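Local coordinates for LC-Est1C (Uncultured organism, PDB 3WYD), which hydrolyses carboxylic esters, as the C-terminal esterase domain, of alpha/beta-hydrolase fold, of a metagenome-derived enzyme with a long N-terminal extension, at residues 22-26 / 50-54. Residues are numbered along the deposited sequence; the frame is centred on the assembly and turned at random.
Sequences PYRLY and ENSYF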
ATOM      1  N   PRO A  22      -8.433  16.139   0.139  1.00 31.32           N
ATOM      2  CA  PRO A  22      -8.950  16.426  -1.204  1.00 28.33           C
ATOM      3  C   PRO A  22      -9.512  15.184  -1.884  1.00 28.02           C
ATOM      4  O   PRO A  22      -9.207  14.047  -1.501  1.00 30.38           O
ATOM      5  CB  PRO A  22      -7.729  16.967  -1.952  1.00 31.15           C
ATOM      6  CG  PRO A  22      -6.573  16.378  -1.272  1.00 32.30           C
ATOM      7  CD  PRO A  22      -6.962  16.166   0.174  1.00 31.70           C
ATOM      8  N   TYR A  23     -10.533  15.389  -2.688  1.00 22.27           N
ATOM      9  CA  TYR A  23     -11.108  14.289  -3.423  1.00 18.46           C
ATOM     10  C   TYR A  23     -11.625  14.788  -4.747  1.00 15.67           C
ATOM     11  O   TYR A  23     -11.726  16.018  -4.953  1.00 17.93           O
ATOM     12  CB  TYR A  23     -12.199  13.577  -2.611  1.00 17.46           C
ATOM     13  CG  TYR A  23     -13.388  14.428  -2.250  1.00 16.02           C
ATOM     14  CD1 TYR A  23     -13.360  15.228  -1.116  1.00 21.50           C
ATOM     15  CD2 TYR A  23     -14.548  14.344  -2.955  1.00 15.16           C
ATOM     16  CE1 TYR A  23     -14.506  15.919  -0.689  1.00 21.32           C
ATOM     17  CE2 TYR A  23     -15.671  15.035  -2.577  1.00 18.11           C
ATOM     18  CZ  TYR A  23     -15.636  15.818  -1.436  1.00 19.68           C
ATOM     19  OH  TYR A  23     -16.764  16.529  -1.087  1.00 24.45           O
ATOM     20  N   ARG A  24     -11.875  13.880  -5.679  1.00 15.87           N
ATOM     21  CA  ARG A  24     -12.505  14.202  -6.949  1.00 16.87           C
ATOM     22  C   ARG A  24     -13.904  13.642  -6.961  1.00 18.62           C
ATOM     23  O   ARG A  24     -14.180  12.608  -6.344  1.00 19.24           O
ATOM     24  CB  ARG A  24     -11.719  13.631  -8.142  1.00 19.49           C
ATOM     25  CG  ARG A  24     -10.372  14.300  -8.355  1.00 21.09           C
ATOM     26  CD  ARG A  24     -10.534  15.620  -9.133  1.00 18.75           C
ATOM     27  NE  ARG A  24     -11.394  15.559 -10.326  1.00 22.53           N
ATOM     28  CZ  ARG A  24     -10.990  15.250 -11.557  1.00 17.88           C
ATOM     29  NH1 ARG A  24      -9.736  14.890 -11.799  1.00 22.20           N
ATOM     30  NH2 ARG A  24     -11.835  15.313 -12.579  1.00 23.35           N
ATOM     31  N   LEU A  25     -14.791  14.314  -7.659  1.00 16.04           N
ATOM     32  CA  LEU A  25     -16.172  13.931  -7.723  1.00 17.05           C
ATOM     33  C   LEU A  25     -16.623  13.809  -9.180  1.00 18.10           C
ATOM     34  O   LEU A  25     -16.273  14.656 -10.025  1.00 20.22           O
ATOM     35  CB  LEU A  25     -16.994  14.974  -6.978  1.00 18.56           C
ATOM     36  CG  LEU A  25     -18.333  14.598  -6.385  1.00 22.24           C
ATOM     37  CD1 LEU A  25     -18.278  13.503  -5.336  1.00 20.01           C
ATOM     38  CD2 LEU A  25     -18.842  15.898  -5.759  1.00 24.90           C
ATOM     39  N   TYR A  26     -17.304  12.720  -9.524  1.00 15.96           N
ATOM     40  CA  TYR A  26     -18.058  12.650 -10.778  1.00 15.72           C
ATOM     41  C   TYR A  26     -19.538  12.710 -10.505  1.00 16.13           C
ATOM     42  O   TYR A  26     -20.060  11.934  -9.711  1.00 15.46           O
ATOM     43  CB  TYR A  26     -17.773  11.355 -11.564  1.00 16.02           C
ATOM     44  CG  TYR A  26     -18.450  11.382 -12.932  1.00 17.87           C
ATOM     45  CD1 TYR A  26     -17.877  12.096 -13.981  1.00 19.53           C
ATOM     46  CD2 TYR A  26     -19.726  10.856 -13.115  1.00 18.51           C
ATOM     47  CE1 TYR A  26     -18.528  12.198 -15.212  1.00 22.75           C
ATOM     48  CE2 TYR A  26     -20.391  10.969 -14.325  1.00 21.42           C
ATOM     49  CZ  TYR A  26     -19.786  11.674 -15.367  1.00 19.59           C
ATOM     50  OH  TYR A  26     -20.448  11.791 -16.575  1.00 23.46           O
ATOM     51  N   GLU A  50      -6.249  11.071  -6.181  1.00 19.78           N
ATOM     52  CA  GLU A  50      -7.665  11.339  -6.377  1.00 18.89           C
ATOM     53  C   GLU A  50      -8.037  11.464  -7.864  1.00 19.03           C
ATOM     54  O   GLU A  50      -9.201  11.319  -8.203  1.00 18.40           O
ATOM     55  CB  GLU A  50      -8.086  12.601  -5.579  1.00 22.13           C
ATOM     56  CG  GLU A  50      -7.542  13.954  -6.148  1.00 20.94           C
ATOM     57  CD  GLU A  50      -6.226  14.388  -5.514  1.00 29.34           C
ATOM     58  OE1 GLU A  50      -5.384  13.528  -5.166  1.00 24.88           O
ATOM     59  OE2 GLU A  50      -6.022  15.612  -5.367  1.00 30.14           O
ATOM     60  N   ASN A  51      -7.055  11.636  -8.764  1.00 17.48           N
ATOM     61  CA  ASN A  51      -7.331  11.624 -10.200  1.00 14.31           C
ATOM     62  C   ASN A  51      -7.241  10.285 -10.931  1.00 14.57           C
ATOM     63  O   ASN A  51      -7.616  10.207 -12.089  1.00 17.21           O
ATOM     64  CB  ASN A  51      -6.412  12.584 -10.955  1.00 17.42           C
ATOM     65  CG  ASN A  51      -6.335  13.940 -10.317  1.00 21.21           C
ATOM     66  OD1 ASN A  51      -5.275  14.350  -9.820  1.00 29.84           O
ATOM     67  ND2 ASN A  51      -7.467  14.584 -10.200  1.00 19.26           N
ATOM     68  N   SER A  52      -6.756   9.259 -10.235  1.00 15.97           N
ATOM     69  CA  SER A  52      -6.436   8.007 -10.891  1.00 17.67           C
ATOM     70  C   SER A  52      -7.607   7.399 -11.656  1.00 18.06           C
ATOM     71  O   SER A  52      -7.407   6.889 -12.745  1.00 19.63           O
ATOM     72  CB  SER A  52      -5.924   6.987  -9.875  1.00 17.02           C
ATOM     73  OG  SER A  52      -4.637   7.334  -9.430  1.00 19.16           O
ATOM     74  N   TYR A  53      -8.808   7.363 -11.055  1.00 16.38           N
ATOM     75  CA  TYR A  53      -9.949   6.744 -11.768  1.00 16.33           C
ATOM     76  C   TYR A  53     -10.482   7.624 -12.906  1.00 18.03           C
ATOM     77  O   TYR A  53     -11.168   7.147 -13.796  1.00 19.94           O
ATOM     78  CB  TYR A  53     -11.087   6.275 -10.837  1.00 16.13           C
ATOM     79  CG  TYR A  53     -10.826   4.985 -10.070  1.00 17.46           C
ATOM     80  CD1 TYR A  53     -10.131   4.987  -8.879  1.00 16.34           C
ATOM     81  CD2 TYR A  53     -11.343   3.786 -10.522  1.00 21.48           C
ATOM     82  CE1 TYR A  53      -9.914   3.822  -8.182  1.00 18.00           C
ATOM     83  CE2 TYR A  53     -11.139   2.595  -9.803  1.00 25.52           C
ATOM     84  CZ  TYR A  53     -10.366   2.629  -8.660  1.00 21.72           C
ATOM     85  OH  TYR A  53     -10.141   1.462  -7.974  1.00 28.08           O
ATOM     86  N   PHE A  54     -10.137   8.914 -12.906  1.00 20.26           N
ATOM     87  CA  PHE A  54     -10.477   9.772 -14.037  1.00 22.41           C
ATOM     88  C   PHE A  54      -9.514   9.655 -15.198  1.00 24.62           C
ATOM     89  O   PHE A  54      -9.930   9.746 -16.345  1.00 28.42           O
ATOM     90  CB  PHE A  54     -10.578  11.247 -13.598  1.00 20.49           C
ATOM     91  CG  PHE A  54     -11.687  11.514 -12.629  1.00 24.44           C
ATOM     92  CD1 PHE A  54     -11.522  11.257 -11.274  1.00 25.70           C
ATOM     93  CD2 PHE A  54     -12.907  11.976 -13.080  1.00 28.90           C
ATOM     94  CE1 PHE A  54     -12.554  11.471 -10.385  1.00 26.87           C
ATOM     95  CE2 PHE A  54     -13.949  12.212 -12.198  1.00 22.70           C
ATOM     96  CZ  PHE A  54     -13.766  11.986 -10.839  1.00 22.59           C
TER
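The guanidinium of R24 lies flat on the ring of F54: R24 CZ sits 3.9 Å from the ring centroid and only 9° off the ring normal, with the two planes 17° apart. This is a cation-pi stack, nearly centred, with R24 NH2 over the ring's rim, 3.5 Å from F54 CD2. The side chain gets there by folding back on itself. It bends at chi2 (-82°) and again at chi3, so the same ring receives both the charged end and the root of the arginine, R24 CB lying 3.2 Å from F54 CE1, a tight fit. N51 stands at the edge of the guanidinium, its amide CG in that plane and 3.8 Å from R24 NH1. The aliphatic part of R24 is packed as closely against E50: R24 CG comes 3.2 Å from the carbonyl O of E50, and 3.6 Å from E50 CG, so methylene meets methylene. At the other end F54 CE2 touches Y26 CB at 4.0 Å, beyond which the phenol turns away to hydrogen-bond E67. With F54 cut back to an alanine, the arginine's charge would probably lose its aromatic face and its guanidinium would be freer to swing. The contact ties the edge strand 23-26, antiparallel to strand 72-76, to the loop and short helix that follow strand 37-43; F54 also touches C75 of strand 72-76 and M63 of helix 57-69. The join rests largely on stacking and on the aliphatic stem of an arginine, an arrangement that lets the positive group lie over a hydrocarbon ring while remaining partly exposed to solvent.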